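Guanine deaminase (Escherichia coli, PDB 6OHB) catalyses the zinc-dependent hydrolytic deamination of guanine to xanthine and ammonia. Local coordinates at the interface of chains A and B. Residues are numbered along the deposited sequence; one frame, centred on the assembly and turned at random. Chains: chain A/B, Guanine deaminase.

The interface of chains A and B. Residues chain A 89-92; chain B 402, 406, 411, 414-415.
A:Val91 meets B:Val415 at the apolar centre of this patch, the two side chains crossing at about a right angle, with B:Val415 CG2 set against both methyls of A:Val91 and 3.9 Å from its CG2. The case illustrates how one branched side chain on a loop can be seated between two helices of a partner subunit, here 397-404 and 409-419. With CG1 anti to the backbone N (chi1 178°), A:Val91 points its other methyl, CG2, at the end of the first helix, where it lies 3.6 Å from B:Arg402 CB as the two side chains run past each other in opposite directions. The same methyl rests 3.3 Å from the carbonyl oxygen B:Arg402 O. That oxygen is engaged within its own chain by the hydroxyl B:Ser406 OG at 2.7 Å, a hydrogen bond whose donor tilts 26° from the carbonyl plane; B:Ser406 OG thus has a polar partner while it also borders both methyls of A:Val91. Further out, A:Gly92 O sits above one face of the B:Phe414 ring, off-centre near the CD2-CE2 bond, 3.2 Å from CD2, and B:Asp411 lies near A:Val91 CG1 at the margin. On the opposite rim the extended B:Arg402 chain carries its guanidinium beneath A:Met90 O, which sits over the centre of one face, 3.0 Å from CZ. Because the oxygen lies above the plane, the N-H of NE points elsewhere and makes no hydrogen bond to it; any attraction is probably electrostatic. Replacing B:Arg402 by an alanine would keep CB against A:Val91 but is likely to leave a gap along A:Glu89 and A:Met90 O without the guanidinium face beneath it. Repeated by the two-fold with the chains exchanged, this small loop-to-helix patch helps join the subunits of the deposited dimer. Its loop follows the segment with the zinc ligand A:His84 and, by homology, probable substrate contacts such as A:Gln87, so the pairing may also steady that border of the active site.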
loop_
_atom_site.group_PDB
_atom_site.type_symbol
_atom_site.label_atom_id
_atom_site.label_comp_id
_atom_site.label_asym_id
_atom_site.label_seq_id
_atom_site.Cartn_x
_atom_site.Cartn_y
_atom_site.Cartn_z
ATOM N N GLU A 89 16.463 -8.277 2.512
ATOM C CA GLU A 89 17.108 -7.118 3.117
ATOM C C GLU A 89 17.378 -5.985 2.134
ATOM O O GLU A 89 17.837 -4.918 2.558
ATOM C CB GLU A 89 18.424 -7.540 3.786
ATOM C CG GLU A 89 19.506 -7.997 2.819
ATOM C CD GLU A 89 19.507 -9.501 2.595
ATOM O OE1 GLU A 89 18.412 -10.091 2.453
ATOM O OE2 GLU A 89 20.607 -10.094 2.562
ATOM N N MET A 90 17.087 -6.178 0.850
ATOM C CA MET A 90 17.474 -5.213 -0.174
ATOM C C MET A 90 16.824 -3.854 0.061
ATOM O O MET A 90 15.596 -3.740 0.129
ATOM C CB MET A 90 17.098 -5.746 -1.556
ATOM C CG MET A 90 18.063 -5.332 -2.655
ATOM S SD MET A 90 17.352 -5.460 -4.306
ATOM C CE MET A 90 16.477 -6.997 -4.173
ATOM N N VAL A 91 17.656 -2.823 0.177
ATOM C CA VAL A 91 17.209 -1.438 0.259
ATOM C C VAL A 91 17.712 -0.725 -0.988
ATOM O O VAL A 91 18.924 -0.661 -1.230
ATOM C CB VAL A 91 17.719 -0.748 1.533
ATOM C CG1 VAL A 91 17.270 0.715 1.565
ATOM C CG2 VAL A 91 17.241 -1.492 2.768
ATOM N N GLY A 92 16.789 -0.200 -1.783
ATOM C CA GLY A 92 17.130 0.463 -3.024
ATOM C C GLY A 92 17.042 1.975 -2.924
ATOM O O GLY A 92 16.281 2.518 -2.128
ATOM N N ARG B 402 15.548 -4.224 7.017
ATOM C CA ARG B 402 16.000 -3.269 6.010
ATOM C C ARG B 402 16.581 -2.008 6.638
ATOM O O ARG B 402 17.472 -1.379 6.055
ATOM C CB ARG B 402 14.847 -2.917 5.076
ATOM C CG ARG B 402 14.322 -4.115 4.302
ATOM C CD ARG B 402 13.463 -3.689 3.134
ATOM N NE ARG B 402 13.397 -4.732 2.121
ATOM C CZ ARG B 402 12.818 -4.583 0.935
ATOM N NH1 ARG B 402 12.253 -3.429 0.615
ATOM N NH2 ARG B 402 12.809 -5.589 0.072
ATOM N N SER B 406 20.462 -0.128 6.485
ATOM C CA SER B 406 20.556 1.229 5.966
ATOM C C SER B 406 21.509 2.043 6.832
ATOM O O SER B 406 21.328 2.119 8.052
ATOM C CB SER B 406 19.176 1.890 5.936
ATOM O OG SER B 406 18.244 1.095 5.230
ATOM N N ASP B 411 18.620 6.319 2.839
ATOM C CA ASP B 411 18.204 4.934 3.020
ATOM C C ASP B 411 17.192 4.806 4.149
ATOM O O ASP B 411 16.190 4.087 4.018
ATOM C CB ASP B 411 19.423 4.061 3.303
ATOM C CG ASP B 411 20.209 3.736 2.057
ATOM O OD1 ASP B 411 19.734 4.077 0.949
ATOM O OD2 ASP B 411 21.313 3.158 2.197
ATOM N N PHE B 414 13.865 6.248 3.039
ATOM C CA PHE B 414 13.214 5.382 2.067
ATOM C C PHE B 414 12.603 4.152 2.737
ATOM O O PHE B 414 11.500 3.724 2.371
ATOM C CB PHE B 414 14.210 4.981 0.980
ATOM C CG PHE B 414 13.570 4.319 -0.203
ATOM C CD1 PHE B 414 12.872 5.069 -1.133
ATOM C CD2 PHE B 414 13.653 2.944 -0.379
ATOM C CE1 PHE B 414 12.268 4.459 -2.222
ATOM C CE2 PHE B 414 13.054 2.327 -1.470
ATOM C CZ PHE B 414 12.362 3.087 -2.390
ATOM N N VAL B 415 13.318 3.549 3.692
ATOM C CA VAL B 415 12.762 2.411 4.422
ATOM C C VAL B 415 11.507 2.826 5.181
ATOM O O VAL B 415 10.479 2.132 5.144
ATOM C CB VAL B 415 13.822 1.795 5.349
ATOM C CG1 VAL B 415 13.163 0.977 6.439
ATOM C CG2 VAL B 415 14.772 0.924 4.535
#